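PDB 5NNO: aldehyde dehydrogenase from Trypanosoma brucei, which probably oxidises aldehydes to the corresponding carboxylic acids, using NAD+ as the electron acceptor. Local coordinates for residues A[75-80]-A[129-134]; A[125-130]-A[252-257]; A[62-67]-A[154-159]. All coordinates share one frame; numbering follows the deposited sequence. Where two conformers were deposited one is given.

Contact 1. Residues A[75-80]-A[129-134]; sequences MEILPL and YPLLLI. With 92N (4-[(1-oxidanyl-3~{H}-2,1-benzoxaborol-5-yl)oxy]benzaldehyde), chain D.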
loop_
_atom_site.group_PDB
_atom_site.type_symbol
_atom_site.label_atom_id
_atom_site.label_comp_id
_atom_site.label_asym_id
_atom_site.label_seq_id
_atom_site.Cartn_x
_atom_site.Cartn_y
_atom_site.Cartn_z
ATOM N N MET A 75 -6.379 -10.943 25.586
ATOM C CA MET A 75 -6.447 -10.895 24.110
ATOM C C MET A 75 -6.952 -9.573 23.483
ATOM O O MET A 75 -6.682 -9.317 22.318
ATOM C CB MET A 75 -7.331 -12.038 23.579
ATOM C CG MET A 75 -6.899 -13.436 23.977
ATOM S SD MET A 75 -5.461 -14.053 23.106
ATOM C CE MET A 75 -6.191 -14.466 21.549
ATOM N N GLU A 76 -7.697 -8.767 24.246
ATOM C CA GLU A 76 -8.409 -7.583 23.721
ATOM C C GLU A 76 -8.248 -6.356 24.595
ATOM O O GLU A 76 -7.741 -5.342 24.137
ATOM C CB GLU A 76 -9.911 -7.863 23.522
ATOM C CG GLU A 76 -10.204 -9.017 22.560
ATOM C CD GLU A 76 -11.606 -8.986 21.997
ATOM O OE1 GLU A 76 -11.910 -8.032 21.279
ATOM O OE2 GLU A 76 -12.388 -9.914 22.270
ATOM N N ILE A 77 -8.655 -6.444 25.856
ATOM C CA ILE A 77 -8.622 -5.278 26.728
ATOM C C ILE A 77 -7.212 -4.701 26.903
ATOM O O ILE A 77 -7.028 -3.524 26.657
ATOM C CB ILE A 77 -9.248 -5.531 28.120
ATOM C CG1 ILE A 77 -10.704 -6.025 28.010
ATOM C CG2 ILE A 77 -9.189 -4.262 28.983
ATOM C CD1 ILE A 77 -11.673 -5.031 27.407
ATOM N N LEU A 78 -6.231 -5.498 27.320
ATOM C CA LEU A 78 -4.891 -4.966 27.597
ATOM C C LEU A 78 -4.106 -4.567 26.364
ATOM O O LEU A 78 -3.383 -3.581 26.429
ATOM C CB LEU A 78 -4.041 -5.925 28.443
ATOM C CG LEU A 78 -4.417 -6.173 29.892
ATOM C CD1 LEU A 78 -3.488 -7.252 30.425
ATOM C CD2 LEU A 78 -4.305 -4.910 30.719
ATOM N N PRO A 79 -4.206 -5.329 25.252
ATOM C CA PRO A 79 -3.617 -4.865 23.967
ATOM C C PRO A 79 -4.156 -3.503 23.459
ATOM O O PRO A 79 -3.392 -2.737 22.883
ATOM C CB PRO A 79 -3.975 -5.995 22.996
ATOM C CG PRO A 79 -4.054 -7.206 23.860
ATOM C CD PRO A 79 -4.631 -6.738 25.166
ATOM N N LEU A 80 -5.443 -3.225 23.700
ATOM C CA LEU A 80 -6.055 -1.927 23.390
ATOM C C LEU A 80 -5.672 -0.821 24.344
ATOM O O LEU A 80 -5.682 0.337 23.963
ATOM C CB LEU A 80 -7.579 -2.009 23.376
ATOM C CG LEU A 80 -8.217 -2.756 22.197
ATOM C CD1 LEU A 80 -9.708 -2.755 22.416
ATOM C CD2 LEU A 80 -7.864 -2.141 20.844
ATOM N N TYR A 129 -12.809 -11.396 17.707
ATOM C CA TYR A 129 -12.318 -10.519 18.748
ATOM C C TYR A 129 -12.932 -9.158 18.425
ATOM O O TYR A 129 -12.282 -8.299 17.832
ATOM C CB TYR A 129 -10.797 -10.474 18.729
ATOM C CG TYR A 129 -10.198 -11.814 19.044
ATOM C CD1 TYR A 129 -9.992 -12.235 20.378
ATOM C CD2 TYR A 129 -9.898 -12.714 18.029
ATOM C CE1 TYR A 129 -9.468 -13.480 20.668
ATOM C CE2 TYR A 129 -9.351 -13.962 18.312
ATOM C CZ TYR A 129 -9.145 -14.348 19.629
ATOM O OH TYR A 129 -8.619 -15.587 19.900
ATOM N N PRO A 130 -14.207 -8.966 18.811
ATOM C CA PRO A 130 -14.994 -7.875 18.242
ATOM C C PRO A 130 -14.601 -6.464 18.661
ATOM O O PRO A 130 -14.727 -5.543 17.831
ATOM C CB PRO A 130 -16.435 -8.200 18.656
ATOM C CG PRO A 130 -16.317 -9.162 19.823
ATOM C CD PRO A 130 -14.962 -9.783 19.784
ATOM N N LEU A 131 -14.143 -6.277 19.902
ATOM C CA LEU A 131 -13.671 -4.952 20.342
ATOM C C LEU A 131 -12.277 -4.600 19.776
ATOM O O LEU A 131 -12.117 -3.590 19.076
ATOM C CB LEU A 131 -13.678 -4.836 21.866
ATOM C CG LEU A 131 -13.607 -3.405 22.420
ATOM C CD1 LEU A 131 -14.812 -2.599 21.990
ATOM C CD2 LEU A 131 -13.536 -3.422 23.938
ATOM N N LEU A 132 -11.292 -5.435 20.092
ATOM C CA LEU A 132 -9.931 -5.314 19.589
ATOM C C LEU A 132 -9.843 -5.022 18.084
ATOM O O LEU A 132 -9.054 -4.177 17.663
ATOM C CB LEU A 132 -9.159 -6.614 19.885
ATOM C CG LEU A 132 -7.773 -6.774 19.223
ATOM C CD1 LEU A 132 -6.670 -6.250 20.107
ATOM C CD2 LEU A 132 -7.482 -8.205 18.829
ATOM N N LEU A 133 -10.619 -5.749 17.283
ATOM C CA LEU A 133 -10.504 -5.662 15.828
ATOM C C LEU A 133 -11.370 -4.573 15.155
ATOM O O LEU A 133 -11.435 -4.504 13.931
ATOM C CB LEU A 133 -10.734 -7.047 15.191
ATOM C CG LEU A 133 -9.706 -8.126 15.562
ATOM C CD1 LEU A 133 -10.025 -9.428 14.866
ATOM C CD2 LEU A 133 -8.296 -7.710 15.185
ATOM N N ILE A 134 -12.027 -3.746 15.973
ATOM C CA ILE A 134 -12.757 -2.545 15.552
ATOM C C ILE A 134 -12.077 -1.272 16.099
ATOM O O ILE A 134 -11.916 -0.293 15.354
ATOM C CB ILE A 134 -14.286 -2.666 15.901
ATOM C CG1 ILE A 134 -15.124 -1.790 14.961
ATOM C CG2 ILE A 134 -14.622 -2.378 17.360
ATOM C CD1 ILE A 134 -15.493 -2.511 13.689
HETATM C C9 92N D . -1.721 -13.134 22.634
HETATM C C7 92N D . -1.960 -9.456 22.286
HETATM C C3 92N D . -5.588 -11.796 18.699
HETATM C C4 92N D . -4.717 -10.726 18.551
HETATM C C5 92N D . -3.406 -10.320 20.589
HETATM C C6 92N D . -2.835 -9.240 21.241
HETATM C C1 92N D . -5.748 -12.015 16.290
HETATM C C2 92N D . -6.102 -12.425 17.576
HETATM C C11 92N D . -3.083 -11.617 20.973
HETATM C C12 92N D . -4.333 -10.315 17.284
HETATM O O 92N D . -7.099 -13.586 15.085
HETATM C C 92N D . -6.318 -12.658 15.094
HETATM C C13 92N D . -4.846 -10.955 16.168
HETATM O O1 92N D . -4.355 -9.935 19.639
HETATM C C10 92N D . -2.199 -11.848 22.029
HETATM C C8 92N D . -1.629 -10.752 22.698
HETATM O O3 92N D . -0.805 -12.759 23.700
HETATM B B 92N D . -0.701 -11.375 23.779
HETATM O O2 92N D . 0.112 -10.756 24.660
#
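The Met75 side chain overlaps the ring of Tyr129, its terminal CE 3.5 Å from CZ. Bends at chi2 and chi3 turn the methyl CE back toward the CZ and hydroxyl end of the ring, which it approaches obliquely, and SD lies 3.9 Å from C9 of the benzoxaborole ligand. The ligand's C2 sits over one face of the Tyr129 ring, 3.7 Å from CE2 and off toward the rim, with no parallel stacking, while the tyrosine hydroxyl bonds to Thr258. The flexible thioether can adapt to the guest, while the flat ring offers it a face. Leu132 and Pro79 continue the wall, Leu132 CD1 lying 4.0 Å from Pro79 CB, and Pro79 presses CG against the ligand at C7 (3.5 Å). Behind it Glu76 reaches out, its carboxylate nearly perpendicular to the Tyr129 ring (83°). OE1 takes the N-H of Leu132 at 2.9 Å, met almost along the C-O direction and nearly straight (158°), and a weak one from Leu131 N. OE2 forms a salt bridge with Arg67. With one good and one weak backbone donor on OE1 and an arginine on OE2, the buried carboxylate is probably ionised, fixing helix 132-143 to helix 69-89.

Contact 2. Residues A[125-130]-A[252-257]; sequences GTWNYP and IINAGQ. With NAD (nicotinamide-adenine-dinucleotide), chain C; 92N (4-[(1-oxidanyl-3~{H}-2,1-benzoxaborol-5-yl)oxy]benzaldehyde), chain D.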
loop_
_atom_site.group_PDB
_atom_site.type_symbol
_atom_site.label_atom_id
_atom_site.label_comp_id
_atom_site.label_asym_id
_atom_site.label_seq_id
_atom_site.Cartn_x
_atom_site.Cartn_y
_atom_site.Cartn_z
ATOM N N GLY A 125 -15.050 -4.519 10.554
ATOM C CA GLY A 125 -14.583 -5.377 11.635
ATOM C C GLY A 125 -15.073 -6.797 11.469
ATOM O O GLY A 125 -15.762 -7.150 10.479
ATOM N N THR A 126 -14.687 -7.620 12.430
ATOM C CA THR A 126 -15.027 -9.024 12.403
ATOM C C THR A 126 -15.344 -9.509 13.801
ATOM O O THR A 126 -15.012 -8.872 14.806
ATOM C CB THR A 126 -13.926 -9.858 11.778
ATOM O OG1 THR A 126 -14.436 -11.171 11.504
ATOM C CG2 THR A 126 -12.675 -9.882 12.672
ATOM N N TRP A 127 -15.974 -10.670 13.826
ATOM C CA TRP A 127 -16.672 -11.159 15.023
ATOM C C TRP A 127 -15.830 -11.797 16.114
ATOM O O TRP A 127 -16.183 -11.672 17.264
ATOM C CB TRP A 127 -17.846 -12.067 14.633
ATOM C CG TRP A 127 -17.467 -13.182 13.765
ATOM C CD1 TRP A 127 -17.543 -13.218 12.412
ATOM C CD2 TRP A 127 -16.944 -14.441 14.185
ATOM N NE1 TRP A 127 -17.084 -14.423 11.952
ATOM C CE2 TRP A 127 -16.718 -15.205 13.022
ATOM C CE3 TRP A 127 -16.638 -14.991 15.426
ATOM C CZ2 TRP A 127 -16.196 -16.511 13.063
ATOM C CZ3 TRP A 127 -16.106 -16.281 15.475
ATOM C CH2 TRP A 127 -15.892 -17.024 14.294
ATOM N N ASN A 128 -14.703 -12.412 15.770
ATOM C CA ASN A 128 -13.973 -13.298 16.717
ATOM C C ASN A 128 -13.267 -12.625 17.925
ATOM O O ASN A 128 -13.128 -13.240 19.015
ATOM C CB ASN A 128 -13.019 -14.233 15.978
ATOM C CG ASN A 128 -11.922 -13.505 15.231
ATOM O OD1 ASN A 128 -12.124 -12.386 14.760
ATOM N ND2 ASN A 128 -10.756 -14.146 15.107
ATOM N N TYR A 129 -12.809 -11.396 17.707
ATOM C CA TYR A 129 -12.318 -10.519 18.748
ATOM C C TYR A 129 -12.932 -9.158 18.425
ATOM O O TYR A 129 -12.282 -8.299 17.832
ATOM C CB TYR A 129 -10.797 -10.474 18.729
ATOM C CG TYR A 129 -10.198 -11.814 19.044
ATOM C CD1 TYR A 129 -9.992 -12.235 20.378
ATOM C CD2 TYR A 129 -9.898 -12.714 18.029
ATOM C CE1 TYR A 129 -9.468 -13.480 20.668
ATOM C CE2 TYR A 129 -9.351 -13.962 18.312
ATOM C CZ TYR A 129 -9.145 -14.348 19.629
ATOM O OH TYR A 129 -8.619 -15.587 19.900
ATOM N N PRO A 130 -14.207 -8.966 18.811
ATOM C CA PRO A 130 -14.994 -7.875 18.242
ATOM C C PRO A 130 -14.601 -6.464 18.661
ATOM O O PRO A 130 -14.727 -5.543 17.831
ATOM C CB PRO A 130 -16.435 -8.200 18.656
ATOM C CG PRO A 130 -16.317 -9.162 19.823
ATOM C CD PRO A 130 -14.962 -9.783 19.784
ATOM N N ILE A 252 -6.747 -23.511 21.627
ATOM C CA ILE A 252 -7.872 -23.529 22.588
ATOM C C ILE A 252 -8.584 -22.179 22.609
ATOM O O ILE A 252 -9.820 -22.128 22.581
ATOM C CB ILE A 252 -7.431 -23.970 24.027
ATOM C CG1 ILE A 252 -7.365 -25.496 24.095
ATOM C CG2 ILE A 252 -8.412 -23.472 25.093
ATOM C CD1 ILE A 252 -6.724 -26.069 25.338
ATOM N N ILE A 253 -7.802 -21.102 22.674
ATOM C CA ILE A 253 -8.344 -19.726 22.645
ATOM C C ILE A 253 -9.386 -19.546 21.509
ATOM O O ILE A 253 -9.131 -19.919 20.365
ATOM C CB ILE A 253 -7.237 -18.630 22.543
ATOM C CG1 ILE A 253 -6.342 -18.849 21.305
ATOM C CG2 ILE A 253 -6.437 -18.562 23.838
ATOM C CD1 ILE A 253 -5.149 -17.909 21.165
ATOM N N ASN A 254 -10.562 -19.047 21.892
ATOM C CA ASN A 254 -11.700 -18.778 21.001
ATOM C C ASN A 254 -12.255 -19.974 20.198
ATOM O O ASN A 254 -12.853 -19.790 19.117
ATOM C CB ASN A 254 -11.340 -17.612 20.048
ATOM C CG ASN A 254 -12.526 -16.738 19.716
ATOM O OD1 ASN A 254 -13.225 -16.271 20.598
ATOM N ND2 ASN A 254 -12.748 -16.507 18.434
ATOM N N ALA A 255 -12.089 -21.181 20.749
ATOM C CA ALA A 255 -12.344 -22.456 20.047
ATOM C C ALA A 255 -11.704 -22.501 18.661
ATOM O O ALA A 255 -12.363 -22.835 17.677
ATOM C CB ALA A 255 -13.841 -22.757 19.973
ATOM N N GLY A 256 -10.420 -22.135 18.594
ATOM C CA GLY A 256 -9.652 -22.088 17.318
ATOM C C GLY A 256 -9.882 -20.918 16.356
ATOM O O GLY A 256 -9.162 -20.766 15.356
ATOM N N GLN A 257 -10.856 -20.062 16.657
ATOM C CA GLN A 257 -11.363 -19.075 15.706
ATOM C C GLN A 257 -10.554 -17.802 15.838
ATOM O O GLN A 257 -11.013 -16.799 16.349
ATOM C CB GLN A 257 -12.840 -18.841 15.975
ATOM C CG GLN A 257 -13.650 -20.094 15.710
ATOM C CD GLN A 257 -15.019 -20.066 16.343
ATOM O OE1 GLN A 257 -15.168 -19.823 17.559
ATOM N NE2 GLN A 257 -16.038 -20.324 15.523
HETATM P PA NAD C . -16.868 -12.124 7.881
HETATM O O1A NAD C . -17.498 -12.953 6.779
HETATM O O2A NAD C . -17.560 -11.885 9.211
HETATM O O5B NAD C . -16.513 -10.687 7.226
HETATM C C5B NAD C . -16.060 -9.562 7.987
HETATM C C4B NAD C . -16.878 -8.305 7.680
HETATM O O4B NAD C . -17.270 -8.312 6.298
HETATM C C3B NAD C . -18.151 -8.153 8.522
HETATM O O3B NAD C . -18.218 -6.851 9.125
HETATM C C2B NAD C . -19.298 -8.347 7.550
HETATM O O2B NAD C . -20.397 -7.478 7.841
HETATM C C1B NAD C . -18.662 -8.013 6.201
HETATM N N9A NAD C . -19.263 -8.716 5.040
HETATM C C8A NAD C . -19.663 -10.005 4.932
HETATM N N7A NAD C . -20.183 -10.244 3.693
HETATM C C5A NAD C . -20.105 -9.088 2.999
HETATM C C6A NAD C . -20.461 -8.614 1.645
HETATM N N6A NAD C . -21.015 -9.461 0.772
HETATM N N1A NAD C . -20.223 -7.329 1.312
HETATM C C2A NAD C . -19.666 -6.465 2.182
HETATM N N3A NAD C . -19.316 -6.826 3.431
HETATM C C4A NAD C . -19.507 -8.092 3.889
HETATM O O3 NAD C . -15.450 -12.808 8.191
HETATM P PN NAD C . -15.424 -14.367 8.602
HETATM O O1N NAD C . -15.613 -15.221 7.365
HETATM O O2N NAD C . -16.370 -14.589 9.752
HETATM O O5D NAD C . -13.884 -14.498 9.059
HETATM C C5D NAD C . -13.007 -14.804 7.983
HETATM C C4D NAD C . -11.543 -14.532 8.228
HETATM O O4D NAD C . -11.224 -13.367 8.988
HETATM C C3D NAD C . -10.912 -15.680 8.970
HETATM O O3D NAD C . -10.594 -16.687 8.015
HETATM C C2D NAD C . -9.713 -15.027 9.619
HETATM O O2D NAD C . -8.513 -15.627 9.144
HETATM C C1D NAD C . -9.834 -13.539 9.252
HETATM N N1N NAD C . -9.326 -12.694 10.329
HETATM C C2N NAD C . -8.168 -12.015 10.172
HETATM C C3N NAD C . -7.651 -11.233 11.213
HETATM C C7N NAD C . -6.371 -10.453 11.094
HETATM O O7N NAD C . -6.264 -9.415 11.722
HETATM N N7N NAD C . -5.377 -10.892 10.323
HETATM C C4N NAD C . -8.358 -11.165 12.407
HETATM C C5N NAD C . -9.543 -11.865 12.539
HETATM C C6N NAD C . -10.009 -12.631 11.482
HETATM C C9 92N D . -1.721 -13.134 22.634
HETATM C C7 92N D . -1.960 -9.456 22.286
HETATM C C3 92N D . -5.588 -11.796 18.699
HETATM C C4 92N D . -4.717 -10.726 18.551
HETATM C C5 92N D . -3.406 -10.320 20.589
HETATM C C6 92N D . -2.835 -9.240 21.241
HETATM C C1 92N D . -5.748 -12.015 16.290
HETATM C C2 92N D . -6.102 -12.425 17.576
HETATM C C11 92N D . -3.083 -11.617 20.973
HETATM C C12 92N D . -4.333 -10.315 17.284
HETATM O O 92N D . -7.099 -13.586 15.085
HETATM C C 92N D . -6.318 -12.658 15.094
HETATM C C13 92N D . -4.846 -10.955 16.168
HETATM O O1 92N D . -4.355 -9.935 19.639
HETATM C C10 92N D . -2.199 -11.848 22.029
HETATM C C8 92N D . -1.629 -10.752 22.698
HETATM O O3 92N D . -0.805 -12.759 23.700
HETATM B B 92N D . -0.701 -11.375 23.779
HETATM O O2 92N D . 0.112 -10.756 24.660
#
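Asn128 and Asn254 converge on one backbone oxygen, that of Gln257, and here the contact is tightest. Asn128 ND2 donates to Gln257 O at 2.9 Å, and Asn254 ND2 reaches the same oxygen from the other face of its plane at 2.7 Å. For Asn128 the acceptor lies in the amide plane while the donor stands 38° above the carbonyl plane. The amide gets there because CG sits between the backbone N and the carbonyl carbon (chi1 63°), which also sets OD1 3.4 Å from C5N of the nicotinamide ring. Held thus, Asn128 faces the aldehyde pocket close to Ser259, an altered residue at the predicted nucleophile position; in relatives the equivalent asparagine helps form the oxyanion hole. Asparagine also suits position 254, where phi is positive (58°).

Away from this knot the packing is looser, although still buried and with no solvent side. The benzo edge of Trp127 approaches the Gln257 chain crosswise, CH2 to CB 3.9 Å, and its NE1 donates to the NAD phosphate oxygen O2N, although the modelled bond is too short for its length to be trusted. Tyr129 OH, bonded to Thr258, touches Asn254 CB at 3.4 Å, but Ile253 CG1 stays 4.2 Å off. The two loops meet where strand 110-124 leads into helix 132-143 and where helix 240-252 leads toward strand 264-268, with helices 54-65 and 69-89 packed alongside.

Contact 3. Residues A[62-67]-A[154-159]; sequences HRDRRR and ELAPAT. With NAD (nicotinamide-adenine-dinucleotide), chain C.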
loop_
_atom_site.group_PDB
_atom_site.type_symbol
_atom_site.label_atom_id
_atom_site.label_comp_id
_atom_site.label_asym_id
_atom_site.label_seq_id
_atom_site.Cartn_x
_atom_site.Cartn_y
_atom_site.Cartn_z
ATOM N N HIS A 62 -18.600 -12.156 26.300
ATOM C CA HIS A 62 -19.002 -13.486 26.769
ATOM C C HIS A 62 -20.312 -13.999 26.140
ATOM O O HIS A 62 -20.384 -15.143 25.705
ATOM C CB HIS A 62 -19.104 -13.526 28.295
ATOM C CG HIS A 62 -19.607 -14.833 28.832
ATOM N ND1 HIS A 62 -18.772 -15.886 29.140
ATOM C CD2 HIS A 62 -20.860 -15.258 29.108
ATOM C CE1 HIS A 62 -19.488 -16.896 29.601
ATOM N NE2 HIS A 62 -20.756 -16.542 29.592
ATOM N N ARG A 63 -21.345 -13.170 26.114
ATOM C CA ARG A 63 -22.603 -13.523 25.458
ATOM C C ARG A 63 -22.454 -13.853 23.975
ATOM O O ARG A 63 -23.144 -14.748 23.492
ATOM C CB ARG A 63 -23.601 -12.374 25.623
ATOM C CG ARG A 63 -24.934 -12.526 24.911
ATOM C CD ARG A 63 -25.864 -11.424 25.396
ATOM N NE ARG A 63 -27.189 -11.516 24.803
ATOM C CZ ARG A 63 -28.195 -10.695 25.077
ATOM N NH1 ARG A 63 -29.361 -10.891 24.484
ATOM N NH2 ARG A 63 -28.049 -9.697 25.952
ATOM N N ASP A 64 -21.590 -13.120 23.254
ATOM C CA ASP A 64 -21.307 -13.412 21.834
ATOM C C ASP A 64 -20.408 -14.637 21.630
ATOM O O ASP A 64 -20.732 -15.525 20.835
ATOM C CB ASP A 64 -20.617 -12.231 21.139
ATOM C CG ASP A 64 -21.503 -10.960 21.054
ATOM O OD1 ASP A 64 -22.740 -11.071 21.029
ATOM O OD2 ASP A 64 -20.926 -9.855 21.008
ATOM N N ARG A 65 -19.279 -14.665 22.341
ATOM C CA ARG A 65 -18.229 -15.664 22.118
ATOM C C ARG A 65 -18.168 -16.833 23.133
ATOM O O ARG A 65 -17.632 -17.890 22.813
ATOM C CB ARG A 65 -16.867 -14.968 22.053
ATOM C CG ARG A 65 -16.754 -13.916 20.946
ATOM C CD ARG A 65 -16.428 -14.526 19.596
ATOM N NE ARG A 65 -17.447 -15.481 19.156
ATOM C CZ ARG A 65 -17.338 -16.810 19.196
ATOM N NH1 ARG A 65 -18.338 -17.546 18.723
ATOM N NH2 ARG A 65 -16.246 -17.405 19.678
ATOM N N ARG A 66 -18.742 -16.641 24.318
ATOM C CA ARG A 66 -18.530 -17.528 25.469
ATOM C C ARG A 66 -17.049 -17.591 25.875
ATOM O O ARG A 66 -16.572 -18.623 26.338
ATOM C CB ARG A 66 -19.139 -18.932 25.266
ATOM C CG ARG A 66 -19.691 -19.529 26.562
ATOM C CD ARG A 66 -19.566 -21.054 26.685
ATOM N NE ARG A 66 -20.408 -21.718 25.705
ATOM C CZ ARG A 66 -20.093 -22.738 24.891
ATOM N NH1 ARG A 66 -18.903 -23.329 24.827
ATOM N NH2 ARG A 66 -21.047 -23.142 24.096
ATOM N N ARG A 67 -16.340 -16.472 25.712
ATOM C CA ARG A 67 -14.971 -16.343 26.228
ATOM C C ARG A 67 -14.979 -15.883 27.678
ATOM O O ARG A 67 -15.909 -15.219 28.129
ATOM C CB ARG A 67 -14.135 -15.382 25.377
ATOM C CG ARG A 67 -13.546 -16.054 24.158
ATOM C CD ARG A 67 -12.429 -15.257 23.510
ATOM N NE ARG A 67 -12.945 -14.354 22.485
ATOM C CZ ARG A 67 -12.924 -13.019 22.540
ATOM N NH1 ARG A 67 -12.427 -12.351 23.592
ATOM N NH2 ARG A 67 -13.435 -12.317 21.546
ATOM N N GLU A 154 -21.730 -8.024 12.524
ATOM C CA GLU A 154 -23.082 -8.364 12.968
ATOM C C GLU A 154 -23.122 -9.740 13.650
ATOM O O GLU A 154 -24.079 -10.060 14.374
ATOM C CB GLU A 154 -24.042 -8.364 11.777
ATOM C CG GLU A 154 -24.097 -9.636 10.919
ATOM C CD GLU A 154 -22.997 -9.730 9.870
ATOM O OE1 GLU A 154 -21.908 -9.138 10.027
ATOM O OE2 GLU A 154 -23.216 -10.435 8.880
ATOM N N LEU A 155 -22.095 -10.545 13.373
ATOM C CA LEU A 155 -21.927 -11.839 14.016
ATOM C C LEU A 155 -21.328 -11.726 15.432
ATOM O O LEU A 155 -20.975 -12.746 16.000
ATOM C CB LEU A 155 -21.068 -12.793 13.134
ATOM C CG LEU A 155 -21.635 -13.321 11.800
ATOM C CD1 LEU A 155 -20.786 -14.505 11.307
ATOM C CD2 LEU A 155 -23.113 -13.742 11.857
ATOM N N ALA A 156 -21.174 -10.497 15.970
ATOM C CA ALA A 156 -21.040 -10.278 17.436
ATOM C C ALA A 156 -21.973 -9.113 17.860
ATOM O O ALA A 156 -21.505 -8.021 18.201
ATOM C CB ALA A 156 -19.596 -10.011 17.831
ATOM N N PRO A 157 -23.306 -9.367 17.858
ATOM C CA PRO A 157 -24.295 -8.317 18.004
ATOM C C PRO A 157 -24.279 -7.620 19.356
ATOM O O PRO A 157 -24.457 -6.388 19.407
ATOM C CB PRO A 157 -25.616 -9.053 17.808
ATOM C CG PRO A 157 -25.347 -10.444 18.210
ATOM C CD PRO A 157 -23.942 -10.701 17.778
ATOM N N ALA A 158 -24.064 -8.378 20.431
ATOM C CA ALA A 158 -24.068 -7.790 21.774
ATOM C C ALA A 158 -22.910 -6.816 21.912
ATOM O O ALA A 158 -23.104 -5.710 22.381
ATOM C CB ALA A 158 -24.036 -8.855 22.873
ATOM N N THR A 159 -21.719 -7.200 21.457
ATOM C CA THR A 159 -20.574 -6.273 21.464
ATOM C C THR A 159 -20.801 -5.043 20.532
ATOM O O THR A 159 -20.435 -3.925 20.884
ATOM C CB THR A 159 -19.244 -6.997 21.148
ATOM O OG1 THR A 159 -19.032 -8.069 22.100
ATOM C CG2 THR A 159 -18.041 -6.017 21.196
HETATM P PA NAD C . -16.868 -12.124 7.881
HETATM O O1A NAD C . -17.498 -12.953 6.779
HETATM O O2A NAD C . -17.560 -11.885 9.211
HETATM O O5B NAD C . -16.513 -10.687 7.226
HETATM C C5B NAD C . -16.060 -9.562 7.987
HETATM C C4B NAD C . -16.878 -8.305 7.680
HETATM O O4B NAD C . -17.270 -8.312 6.298
HETATM C C3B NAD C . -18.151 -8.153 8.522
HETATM O O3B NAD C . -18.218 -6.851 9.125
HETATM C C2B NAD C . -19.298 -8.347 7.550
HETATM O O2B NAD C . -20.397 -7.478 7.841
HETATM C C1B NAD C . -18.662 -8.013 6.201
HETATM N N9A NAD C . -19.263 -8.716 5.040
HETATM C C8A NAD C . -19.663 -10.005 4.932
HETATM N N7A NAD C . -20.183 -10.244 3.693
HETATM C C5A NAD C . -20.105 -9.088 2.999
HETATM C C6A NAD C . -20.461 -8.614 1.645
HETATM N N6A NAD C . -21.015 -9.461 0.772
HETATM N N1A NAD C . -20.223 -7.329 1.312
HETATM C C2A NAD C . -19.666 -6.465 2.182
HETATM N N3A NAD C . -19.316 -6.826 3.431
HETATM C C4A NAD C . -19.507 -8.092 3.889
HETATM O O3 NAD C . -15.450 -12.808 8.191
HETATM P PN NAD C . -15.424 -14.367 8.602
HETATM O O1N NAD C . -15.613 -15.221 7.365
HETATM O O2N NAD C . -16.370 -14.589 9.752
HETATM O O5D NAD C . -13.884 -14.498 9.059
HETATM C C5D NAD C . -13.007 -14.804 7.983
HETATM C C4D NAD C . -11.543 -14.532 8.228
HETATM O O4D NAD C . -11.224 -13.367 8.988
HETATM C C3D NAD C . -10.912 -15.680 8.970
HETATM O O3D NAD C . -10.594 -16.687 8.015
HETATM C C2D NAD C . -9.713 -15.027 9.619
HETATM O O2D NAD C . -8.513 -15.627 9.144
HETATM C C1D NAD C . -9.834 -13.539 9.252
HETATM N N1N NAD C . -9.326 -12.694 10.329
HETATM C C2N NAD C . -8.168 -12.015 10.172
HETATM C C3N NAD C . -7.651 -11.233 11.213
HETATM C C7N NAD C . -6.371 -10.453 11.094
HETATM O O7N NAD C . -6.264 -9.415 11.722
HETATM N N7N NAD C . -5.377 -10.892 10.323
HETATM C C4N NAD C . -8.358 -11.165 12.407
HETATM C C5N NAD C . -9.543 -11.865 12.539
HETATM C C6N NAD C . -10.009 -12.631 11.482
#
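The Asp64 carboxylate accepts the first-turn N-H groups of helix 157-170. This helix links the parallel strands 147-151 and 176-178 in a beta-alpha-beta unit of the NAD-binding sheet. OD1 accepts from Ala158 N at 3.1 Å and OD2 from Thr159 N at 2.8 Å, both on their syn lone pairs, so the carboxylate bridges successive amides. OD2 also accepts the Thr159 hydroxyl, OG1 lying 2.8 Å away on the anti side and 24° out of the carboxylate plane. Three bonds therefore fix its rotation, and the positive end of the helix dipole would favour the charged form. An acid from another helix suits the site because the N-cap residue, Ala156, has no polar side chain to cap with.

Around this first shell, small groups let the acid come close: the Ala156 CB is 3.4 Å from OD2, and the ring of Pro157, a residue common in first turns, borders OD1. Arg63, extended along its length, adds an apolar touch through CD to Ala158. Farther out, the end of helix 54-65 is tied down as His62 donates to Arg67 O, and Arg315 bonds to the Arg63 carbonyl. Beyond this helix start, the loop entering helix 157-170 carries Glu154, whose OE1 accepts the ribose hydroxyl O2B of NAD at 3.1 Å.

Arg67 joins the three contacts. From the 62-67 segment of contact 3 its NH2 lies 2.7 Å from Glu76 OE2 in contact 1, a salt bridge, and the same atom is 2.7 Å from Asn128 O in contact 2. Its NE, 2.7 Å from Asn254 OD1, probably makes a hydrogen bond as well. Contacts 1 and 2, with centres about 10 Å apart, share Tyr129 and Pro130 and both touch the aldehyde ligand. Contact 2 follows NAD from the adenosine ribose past the phosphate to the nicotinamide, and contact 3 adds a bond to that same ribose. The centre of contact 3 is about 10 Å from that of contact 2 and about 13 Å from that of contact 1.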